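Local coordinates for protein putative glycosidase ph117-related (Bacteroides thetaiotaomicron, PDB 5A7V) that probably cleaves or phosphorolyses beta-linked mannosides, as a GH130 family enzyme that binds mannose in its central pocket, at residues A[49-61]-A[67-79]. Sequence-based numbering, arbitrary orientation.
Sequences NPVISPIENTKFY and DYVAWESNDTFNP. With MAN (alpha-D-mannopyranose), chain E; SO4 (sulfate ion), chain F.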
# COMPACT_ATOMS: atom_id res chain seq x y z
N ASN A 49 4.53 -13.79 -12.15
CA ASN A 49 3.30 -13.15 -11.77
C ASN A 49 2.09 -13.70 -12.51
O ASN A 49 2.24 -14.09 -13.69
CB ASN A 49 3.37 -11.64 -12.04
CG ASN A 49 4.22 -10.88 -11.00
OD1 ASN A 49 4.29 -11.25 -9.83
ND2 ASN A 49 4.79 -9.80 -11.41
N PRO A 50 0.92 -13.64 -11.89
CA PRO A 50 0.69 -13.21 -10.50
C PRO A 50 1.15 -14.25 -9.47
O PRO A 50 1.06 -15.46 -9.70
CB PRO A 50 -0.83 -13.08 -10.43
CG PRO A 50 -1.35 -14.02 -11.43
CD PRO A 50 -0.34 -14.02 -12.56
N VAL A 51 1.65 -13.76 -8.34
CA VAL A 51 2.17 -14.67 -7.33
C VAL A 51 1.09 -15.17 -6.40
O VAL A 51 1.30 -16.23 -5.81
CB VAL A 51 3.38 -14.09 -6.56
CG1 VAL A 51 4.57 -13.91 -7.48
CG2 VAL A 51 3.02 -12.81 -5.83
N ILE A 52 -0.01 -14.44 -6.21
CA ILE A 52 -1.15 -14.88 -5.41
C ILE A 52 -2.43 -14.61 -6.21
O ILE A 52 -2.67 -13.47 -6.61
CB ILE A 52 -1.20 -14.25 -3.99
CG1 ILE A 52 0.10 -14.57 -3.20
CG2 ILE A 52 -2.46 -14.71 -3.26
CD1 ILE A 52 0.32 -13.82 -1.92
N SER A 53 -3.23 -15.66 -6.43
CA SER A 53 -4.49 -15.60 -7.13
C SER A 53 -5.60 -16.21 -6.25
O SER A 53 -5.30 -17.01 -5.34
CB SER A 53 -4.43 -16.41 -8.44
OG SER A 53 -3.46 -15.87 -9.34
N PRO A 54 -6.86 -15.91 -6.55
CA PRO A 54 -7.96 -16.51 -5.81
C PRO A 54 -7.97 -18.03 -5.82
O PRO A 54 -7.47 -18.68 -6.77
CB PRO A 54 -9.21 -15.97 -6.50
CG PRO A 54 -8.78 -14.71 -7.09
CD PRO A 54 -7.33 -14.87 -7.47
N ILE A 55 -8.50 -18.60 -4.75
CA ILE A 55 -8.70 -20.06 -4.65
C ILE A 55 -10.16 -20.24 -4.28
O ILE A 55 -10.68 -19.66 -3.34
CB ILE A 55 -7.78 -20.70 -3.59
CG1 ILE A 55 -6.31 -20.55 -3.99
CG2 ILE A 55 -8.11 -22.20 -3.44
CD1 ILE A 55 -5.34 -21.01 -2.92
N GLU A 56 -10.81 -21.10 -5.05
CA GLU A 56 -12.23 -21.35 -5.00
C GLU A 56 -12.68 -22.15 -3.76
O GLU A 56 -13.70 -21.84 -3.13
CB GLU A 56 -12.66 -22.06 -6.30
CG GLU A 56 -12.06 -23.47 -6.62
CD GLU A 56 -10.52 -23.70 -6.39
OE1 GLU A 56 -9.63 -23.20 -7.18
OE2 GLU A 56 -10.23 -24.41 -5.42
N ASN A 57 -11.89 -23.17 -3.41
CA ASN A 57 -12.32 -24.23 -2.48
C ASN A 57 -11.99 -24.02 -1.01
O ASN A 57 -12.43 -24.82 -0.19
CB ASN A 57 -11.69 -25.58 -2.92
CG ASN A 57 -10.22 -25.72 -2.44
OD1 ASN A 57 -9.96 -26.09 -1.26
ND2 ASN A 57 -9.27 -25.41 -3.30
N THR A 58 -11.19 -23.00 -0.71
CA THR A 58 -10.78 -22.80 0.67
C THR A 58 -11.88 -22.06 1.43
O THR A 58 -12.28 -20.94 1.08
CB THR A 58 -9.47 -22.02 0.76
OG1 THR A 58 -9.50 -20.98 -0.21
CG2 THR A 58 -8.27 -22.90 0.44
N LYS A 59 -12.38 -22.66 2.48
CA LYS A 59 -13.48 -22.08 3.23
C LYS A 59 -12.98 -21.66 4.63
O LYS A 59 -12.01 -22.20 5.14
CB LYS A 59 -14.61 -23.12 3.36
CG LYS A 59 -15.09 -23.76 2.06
CD LYS A 59 -15.73 -22.74 1.17
CE LYS A 59 -16.23 -23.36 -0.14
NZ LYS A 59 -17.43 -24.22 0.10
N PHE A 60 -13.71 -20.72 5.20
CA PHE A 60 -13.47 -20.14 6.51
C PHE A 60 -14.79 -20.07 7.22
O PHE A 60 -15.75 -19.56 6.65
CB PHE A 60 -12.96 -18.68 6.24
CG PHE A 60 -12.91 -17.78 7.42
CD1 PHE A 60 -12.18 -18.14 8.54
CD2 PHE A 60 -13.54 -16.52 7.40
CE1 PHE A 60 -12.06 -17.27 9.61
CE2 PHE A 60 -13.42 -15.68 8.50
CZ PHE A 60 -12.69 -16.08 9.61
N TYR A 61 -14.85 -20.48 8.51
CA TYR A 61 -16.06 -20.22 9.31
C TYR A 61 -16.02 -18.78 9.77
O TYR A 61 -15.22 -18.41 10.65
CB TYR A 61 -16.15 -21.19 10.50
CG TYR A 61 -17.46 -21.11 11.23
CD1 TYR A 61 -17.64 -20.23 12.29
CD2 TYR A 61 -18.52 -21.92 10.87
CE1 TYR A 61 -18.83 -20.17 12.99
CE2 TYR A 61 -19.73 -21.90 11.54
CZ TYR A 61 -19.87 -21.03 12.62
OH TYR A 61 -21.08 -21.03 13.28
N ASP A 67 -21.16 -19.07 9.40
CA ASP A 67 -21.18 -20.14 8.37
C ASP A 67 -19.91 -20.04 7.58
O ASP A 67 -19.14 -19.06 7.71
CB ASP A 67 -22.41 -20.09 7.41
CG ASP A 67 -22.74 -21.48 6.72
OD1 ASP A 67 -22.04 -22.54 6.88
OD2 ASP A 67 -23.71 -21.48 5.96
N TYR A 68 -19.67 -21.06 6.78
CA TYR A 68 -18.50 -21.16 5.97
C TYR A 68 -18.64 -20.28 4.74
O TYR A 68 -19.66 -20.32 4.04
CB TYR A 68 -18.24 -22.63 5.57
CG TYR A 68 -17.60 -23.39 6.70
CD1 TYR A 68 -16.23 -23.35 6.90
CD2 TYR A 68 -18.36 -24.07 7.58
CE1 TYR A 68 -15.64 -24.00 7.94
CE2 TYR A 68 -17.79 -24.74 8.67
CZ TYR A 68 -16.42 -24.68 8.82
OH TYR A 68 -15.88 -25.28 9.95
N VAL A 69 -17.59 -19.50 4.49
CA VAL A 69 -17.50 -18.64 3.32
C VAL A 69 -16.23 -18.95 2.55
O VAL A 69 -15.19 -19.25 3.15
CB VAL A 69 -17.55 -17.14 3.69
CG1 VAL A 69 -18.80 -16.81 4.45
CG2 VAL A 69 -16.37 -16.68 4.48
N ALA A 70 -16.32 -18.85 1.21
CA ALA A 70 -15.15 -19.01 0.35
C ALA A 70 -14.42 -17.64 0.30
O ALA A 70 -14.60 -16.80 -0.60
CB ALA A 70 -15.55 -19.53 -1.02
N TRP A 71 -13.63 -17.43 1.35
CA TRP A 71 -13.10 -16.11 1.70
C TRP A 71 -12.10 -15.51 0.72
O TRP A 71 -11.85 -14.30 0.79
CB TRP A 71 -12.46 -16.20 3.10
CG TRP A 71 -11.23 -17.07 3.16
CD1 TRP A 71 -11.18 -18.42 3.26
CD2 TRP A 71 -9.87 -16.63 3.07
NE1 TRP A 71 -9.89 -18.86 3.27
CE2 TRP A 71 -9.05 -17.78 3.16
CE3 TRP A 71 -9.27 -15.37 2.96
CZ2 TRP A 71 -7.66 -17.71 3.14
CZ3 TRP A 71 -7.90 -15.31 2.93
CH2 TRP A 71 -7.09 -16.46 3.04
N GLU A 72 -11.52 -16.33 -0.15
CA GLU A 72 -10.54 -15.82 -1.14
C GLU A 72 -10.88 -16.26 -2.56
O GLU A 72 -9.98 -16.41 -3.41
CB GLU A 72 -9.11 -16.21 -0.73
CG GLU A 72 -8.93 -17.71 -0.57
CD GLU A 72 -7.51 -18.15 -0.24
OE1 GLU A 72 -6.61 -17.29 -0.23
OE2 GLU A 72 -7.31 -19.38 0.05
N SER A 73 -12.17 -16.43 -2.80
CA SER A 73 -12.62 -17.00 -4.04
C SER A 73 -12.80 -15.97 -5.15
O SER A 73 -12.84 -16.36 -6.33
CB SER A 73 -13.93 -17.75 -3.85
OG SER A 73 -14.99 -16.89 -3.44
N ASN A 74 -12.93 -14.69 -4.81
CA ASN A 74 -13.23 -13.68 -5.84
C ASN A 74 -11.96 -13.00 -6.36
O ASN A 74 -11.68 -13.03 -7.53
CB ASN A 74 -14.24 -12.67 -5.30
CG ASN A 74 -15.37 -12.37 -6.26
OD1 ASN A 74 -15.37 -12.71 -7.44
ND2 ASN A 74 -16.39 -11.73 -5.72
N ASP A 75 -11.17 -12.42 -5.43
CA ASP A 75 -10.06 -11.55 -5.79
C ASP A 75 -9.07 -11.54 -4.62
O ASP A 75 -9.50 -11.56 -3.47
CB ASP A 75 -10.59 -10.13 -6.11
CG ASP A 75 -11.41 -10.08 -7.41
OD1 ASP A 75 -10.78 -10.18 -8.51
OD2 ASP A 75 -12.66 -10.00 -7.26
N THR A 76 -7.77 -11.54 -4.94
CA THR A 76 -6.72 -11.50 -3.92
C THR A 76 -5.72 -10.42 -4.37
O THR A 76 -5.11 -10.54 -5.44
CB THR A 76 -5.99 -12.84 -3.78
OG1 THR A 76 -5.52 -13.32 -5.04
CG2 THR A 76 -6.89 -13.86 -3.16
N PHE A 77 -5.56 -9.34 -3.60
CA PHE A 77 -4.89 -8.14 -4.12
C PHE A 77 -4.31 -7.33 -2.95
O PHE A 77 -4.05 -7.89 -1.88
CB PHE A 77 -5.81 -7.37 -5.12
CG PHE A 77 -7.13 -6.86 -4.58
CD1 PHE A 77 -8.15 -7.74 -4.24
CD2 PHE A 77 -7.38 -5.49 -4.46
CE1 PHE A 77 -9.38 -7.26 -3.83
CE2 PHE A 77 -8.60 -5.00 -4.06
CZ PHE A 77 -9.61 -5.90 -3.73
N ASN A 78 -4.00 -6.07 -3.20
CA ASN A 78 -3.57 -5.03 -2.24
C ASN A 78 -2.95 -5.58 -0.95
O ASN A 78 -3.64 -5.66 0.07
CB ASN A 78 -4.72 -4.09 -1.98
CG ASN A 78 -5.09 -3.28 -3.23
OD1 ASN A 78 -4.54 -3.49 -4.31
ND2 ASN A 78 -6.05 -2.41 -3.07
N PRO A 79 -1.66 -5.94 -1.06
CA PRO A 79 -1.00 -6.70 0.01
C PRO A 79 -0.07 -5.86 0.88
O PRO A 79 0.54 -4.89 0.42
CB PRO A 79 -0.14 -7.69 -0.79
CG PRO A 79 0.29 -6.88 -1.97
CD PRO A 79 -0.87 -6.01 -2.30
C1 MAN E . -8.67 3.04 -3.86
C2 MAN E . -7.54 2.22 -3.21
C3 MAN E . -7.65 0.69 -3.30
C4 MAN E . -8.10 0.25 -4.71
C5 MAN E . -8.35 1.44 -5.66
C6 MAN E . -8.95 1.00 -7.01
O1 MAN E . -8.22 4.45 -4.25
O2 MAN E . -7.54 2.61 -1.83
O3 MAN E . -8.59 0.15 -2.39
O4 MAN E . -7.10 -0.63 -5.18
O5 MAN E . -9.27 2.34 -4.97
O6 MAN E . -10.24 0.41 -6.79
S SO4 F . -1.54 -19.72 -6.33
O1 SO4 F . -1.09 -19.85 -4.90
O2 SO4 F . -1.99 -18.33 -6.57
O3 SO4 F . -2.64 -20.69 -6.58
O4 SO4 F . -0.40 -20.02 -7.25
O HOH W 1 -12.08 -19.07 -0.93
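A short antiparallel beta hairpin brings F60 and Y61 against V69 and Y68, and its arms stay together as far back as I52 and T76. F60 and V69 form the hydrogen-bonded pair: V69 N reaches F60 O at 2.8 Å and 166°, and F60 N returns a bond to V69 O. Y61 and Y68, the next, non-hydrogen-bonded pair, meet as a T-shaped stack, the Y61 edge toward the Y68 face with the planes at 75°; Y61 CB makes a CH-pi contact over that face, 4.0 Å from the ring centroid. The F60 ring turns its edge to the indole face of W71, while F60 CB sits 3.5 Å from W71 CD1. W71 NE1 bonds K124 O.

A70 to S73 makes a type I turn, and a water bridges the arms, donating to I55 O and T58 O and accepting from E72 N. I55 N bonds E72 O at 3.0 Å, coming from above the carbonyl plane. E72, its chain extended beyond CG (chi2 177°), brings OE2 to T58 OG1 at 2.7 Å, using the anti lone pair; OE1 makes a salt bridge with R122 and a hydrogen bond with Y92, so both oxygens are gripped. P54 lies across N74, D75 and T76, its CD 3.4 Å from T76 OG1, which gives a weak hydrogen bond (3.3 Å) to I52 O. Residues 70-74 lead into strand 75-84, the edge strand of a four-stranded antiparallel sheet, nearest the central pocket of a five-bladed GH130 beta-propeller; only this arm reaches the mannose, N78 ND2 donating to O4 at 3.0 Å.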